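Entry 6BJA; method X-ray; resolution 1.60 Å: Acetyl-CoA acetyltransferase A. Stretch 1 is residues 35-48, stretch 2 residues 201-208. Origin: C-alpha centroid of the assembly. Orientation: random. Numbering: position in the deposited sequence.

Stretch 1 (35-48) DLGIVVTKEAIKRS
Stretch 2 201-208: NKEVVPVS

What backbone framework brings the two stretches together? Residues from D35 onward form an α-helix that begins earlier in the chain, with i to i+4 bonds such as E43 N to V39 O at 3.1 Å and R47 N to E43 O at 3.0 Å. The second stretch is extended from V204 onward, with phi/psi of -113/131 at V205, -72/150 at P206 and -114/115 at V207, the last joining S208 in a strand. The two run in opposite senses: the CA of V39 lies 7.3 Å from the CA of V207, and the CA of E43 lies 7.5 Å from the CA of V205. One helical turn therefore matches a two-residue step of the extended chain, and 335 Å² is buried in all.

Why is V205 the centre of the contact? It has the most surface covered, 82 Å², and its CA-to-CB bond points toward the helix with chi1 at -53° (m). Its CG2 packs 4.0 Å from V39 CG1 and 4.4 Å from V40 CG1, while its CG1 lies 3.4 Å from E43 CG, so even the glutamate offers a methylene to the valine. A compact branched side chain suits this place because its two methyls reach different helix residues.

How does the apolar patch continue? V39, pointing toward the second stretch with chi1 at 170° (t), also places CG1 4.3 Å from V207 CG2. V207 points toward the helix as well, with chi1 at 178° (t), whereas the intervening P206 points away and is exposed. L36 leaves its helix sideways, but its m,t rotamer brings CD2 to 4.4 Å from V207 CG1. L36 and V207 are buried and V39 is partly exposed; their aliphatic groups make loose van der Waals contacts without needing polar partners.

What does R47 add at the exposed end? It has 55 Å² covered and points toward the second stretch, extended through chi1 -59° (m), chi2 -166° (t) and chi3 -176° (t). E43, with chi1 -174° (t) and chi2 73° (p), holds it in a salt bridge, NE to OE2 at 2.8 Å; a weak bond from R47 NH2 to E43 OE2 spans 3.5 Å. V205 CG1 lies over one face of the guanidinium, 3.8 Å from R47 NH2, and K202 O is at its edge, 3.0 Å from R47 NH1. Water 1 accepts from R47 NH2 at 3.0 Å and donates to N201 O and V204 O, each at 2.8 Å, linking the cation to backbone carbonyls.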

# COMPACT_ATOMS: atom_id res chain seq x y z
N ASP A 35 -7.17 -17.75 16.60
CA ASP A 35 -8.13 -18.86 16.43
C ASP A 35 -7.45 -20.21 16.66
O ASP A 35 -7.97 -21.06 17.37
CB ASP A 35 -8.77 -18.84 15.04
CG ASP A 35 -9.64 -17.62 14.81
OD1 ASP A 35 -10.29 -17.10 15.77
OD2 ASP A 35 -9.68 -17.17 13.64
N LEU A 36 -6.28 -20.42 16.06
CA LEU A 36 -5.63 -21.72 16.18
C LEU A 36 -5.14 -21.95 17.61
O LEU A 36 -5.14 -23.07 18.11
CB LEU A 36 -4.47 -21.83 15.19
CG LEU A 36 -4.80 -21.69 13.70
CD1 LEU A 36 -3.53 -21.71 12.87
CD2 LEU A 36 -5.74 -22.83 13.27
N GLY A 37 -4.70 -20.88 18.25
CA GLY A 37 -4.22 -20.95 19.63
C GLY A 37 -5.36 -21.33 20.56
O GLY A 37 -5.17 -22.09 21.50
N ILE A 38 -6.55 -20.81 20.29
CA ILE A 38 -7.71 -21.18 21.09
C ILE A 38 -8.04 -22.67 20.91
O ILE A 38 -8.35 -23.38 21.88
CB ILE A 38 -8.93 -20.31 20.72
CG1 ILE A 38 -8.68 -18.86 21.11
CG2 ILE A 38 -10.22 -20.84 21.40
CD1 ILE A 38 -9.58 -17.88 20.38
N VAL A 39 -7.95 -23.18 19.68
CA VAL A 39 -8.24 -24.59 19.44
C VAL A 39 -7.36 -25.44 20.33
O VAL A 39 -7.87 -26.32 21.03
CB VAL A 39 -8.04 -24.98 17.97
CG1 VAL A 39 -8.11 -26.51 17.76
CG2 VAL A 39 -9.07 -24.30 17.12
N VAL A 40 -6.04 -25.22 20.30
CA VAL A 40 -5.17 -26.13 21.03
C VAL A 40 -5.18 -25.86 22.53
O VAL A 40 -4.99 -26.79 23.32
CB VAL A 40 -3.72 -26.12 20.49
CG1 VAL A 40 -3.69 -26.73 19.11
CG2 VAL A 40 -3.12 -24.71 20.48
N THR A 41 -5.44 -24.62 22.94
CA THR A 41 -5.51 -24.34 24.36
C THR A 41 -6.73 -25.02 24.97
O THR A 41 -6.62 -25.67 26.00
CB THR A 41 -5.55 -22.81 24.61
OG1 THR A 41 -4.33 -22.24 24.12
CG2 THR A 41 -5.68 -22.48 26.09
N LYS A 42 -7.87 -24.86 24.34
CA LYS A 42 -9.08 -25.52 24.83
C LYS A 42 -8.89 -27.03 24.87
O LYS A 42 -9.28 -27.67 25.85
CB LYS A 42 -10.29 -25.15 23.98
CG LYS A 42 -10.80 -23.73 24.21
CD LYS A 42 -12.01 -23.48 23.32
CE LYS A 42 -13.07 -22.69 24.04
NZ LYS A 42 -14.30 -22.58 23.20
N GLU A 43 -8.28 -27.62 23.84
CA GLU A 43 -8.21 -29.09 23.84
C GLU A 43 -7.16 -29.56 24.84
O GLU A 43 -7.32 -30.58 25.49
CB GLU A 43 -7.94 -29.65 22.44
CG GLU A 43 -8.02 -31.17 22.40
CD GLU A 43 -9.43 -31.71 22.49
OE1 GLU A 43 -10.40 -30.94 22.18
OE2 GLU A 43 -9.58 -32.92 22.86
N ALA A 44 -6.07 -28.82 25.00
CA ALA A 44 -5.07 -29.19 25.99
C ALA A 44 -5.64 -29.15 27.42
O ALA A 44 -5.31 -30.00 28.24
CB ALA A 44 -3.86 -28.26 25.90
N ILE A 45 -6.48 -28.17 27.70
CA ILE A 45 -7.15 -28.06 29.00
C ILE A 45 -8.08 -29.27 29.17
O ILE A 45 -8.02 -29.93 30.20
CB ILE A 45 -7.92 -26.76 29.11
CG1 ILE A 45 -6.93 -25.60 29.18
CG2 ILE A 45 -8.82 -26.76 30.34
CD1 ILE A 45 -7.57 -24.23 29.08
N LYS A 46 -8.88 -29.58 28.15
CA LYS A 46 -9.77 -30.75 28.21
C LYS A 46 -9.01 -32.02 28.55
O LYS A 46 -9.42 -32.81 29.41
CB LYS A 46 -10.51 -30.91 26.89
CG LYS A 46 -11.58 -29.82 26.66
CD LYS A 46 -12.18 -29.88 25.25
CE LYS A 46 -13.14 -28.71 24.99
NZ LYS A 46 -13.67 -28.75 23.59
N ARG A 47 -7.88 -32.24 27.89
CA ARG A 47 -7.18 -33.50 28.07
C ARG A 47 -6.30 -33.50 29.34
O ARG A 47 -5.87 -34.57 29.80
CB ARG A 47 -6.36 -33.85 26.81
CG ARG A 47 -7.22 -33.96 25.56
CD ARG A 47 -6.51 -34.62 24.42
NE ARG A 47 -7.33 -34.63 23.21
CZ ARG A 47 -7.02 -35.32 22.11
NH1 ARG A 47 -5.91 -36.01 22.05
NH2 ARG A 47 -7.83 -35.29 21.06
N SER A 48 -6.09 -32.33 29.93
CA SER A 48 -5.37 -32.26 31.20
C SER A 48 -6.22 -32.73 32.38
O SER A 48 -5.68 -33.05 33.44
CB SER A 48 -4.93 -30.83 31.51
OG SER A 48 -6.00 -30.05 31.98
N ASN A 201 -2.55 -40.07 15.82
CA ASN A 201 -3.92 -40.00 16.32
C ASN A 201 -4.06 -39.66 17.79
O ASN A 201 -5.15 -39.24 18.21
CB ASN A 201 -4.64 -41.32 16.06
CG ASN A 201 -4.97 -41.51 14.59
OD1 ASN A 201 -4.73 -40.63 13.76
ND2 ASN A 201 -5.52 -42.66 14.26
N LYS A 202 -2.99 -39.77 18.58
CA LYS A 202 -3.07 -39.35 19.99
C LYS A 202 -2.93 -37.86 20.17
O LYS A 202 -3.36 -37.32 21.19
CB LYS A 202 -1.99 -40.02 20.84
CG LYS A 202 -2.13 -41.55 20.87
CD LYS A 202 -1.10 -42.20 21.80
CE LYS A 202 0.31 -42.06 21.26
NZ LYS A 202 1.31 -42.77 22.15
N GLU A 203 -2.28 -37.20 19.22
CA GLU A 203 -1.87 -35.81 19.40
C GLU A 203 -2.62 -34.78 18.57
O GLU A 203 -2.66 -33.61 18.96
CB GLU A 203 -0.37 -35.68 19.08
CG GLU A 203 0.02 -35.71 17.61
CD GLU A 203 1.51 -35.96 17.44
OE1 GLU A 203 2.23 -35.11 16.83
OE2 GLU A 203 1.96 -37.03 17.93
N VAL A 204 -3.14 -35.17 17.42
CA VAL A 204 -3.77 -34.21 16.51
C VAL A 204 -5.22 -33.97 16.87
O VAL A 204 -5.98 -34.93 17.09
CB VAL A 204 -3.67 -34.68 15.03
CG1 VAL A 204 -4.47 -33.77 14.12
CG2 VAL A 204 -2.23 -34.65 14.58
N VAL A 205 -5.60 -32.70 16.92
CA VAL A 205 -6.98 -32.33 17.17
C VAL A 205 -7.51 -31.68 15.89
O VAL A 205 -6.86 -30.82 15.28
CB VAL A 205 -7.07 -31.42 18.40
CG1 VAL A 205 -6.37 -32.11 19.55
CG2 VAL A 205 -6.40 -30.12 18.16
N PRO A 206 -8.69 -32.13 15.43
CA PRO A 206 -9.16 -31.60 14.15
C PRO A 206 -9.61 -30.16 14.27
O PRO A 206 -10.09 -29.75 15.33
CB PRO A 206 -10.35 -32.51 13.82
CG PRO A 206 -10.85 -32.95 15.16
CD PRO A 206 -9.60 -33.15 15.97
N VAL A 207 -9.46 -29.41 13.17
CA VAL A 207 -9.80 -27.99 13.14
C VAL A 207 -10.97 -27.77 12.20
O VAL A 207 -10.89 -28.01 10.99
CB VAL A 207 -8.60 -27.12 12.69
CG1 VAL A 207 -9.02 -25.65 12.63
CG2 VAL A 207 -7.43 -27.34 13.62
N SER A 208 -12.07 -27.33 12.78
CA SER A 208 -13.24 -26.95 12.02
C SER A 208 -12.96 -25.65 11.28
O SER A 208 -12.43 -24.72 11.87
CB SER A 208 -14.43 -26.75 12.95
OG SER A 208 -14.72 -27.96 13.64
O HOH W 1 -6.13 -36.83 19.18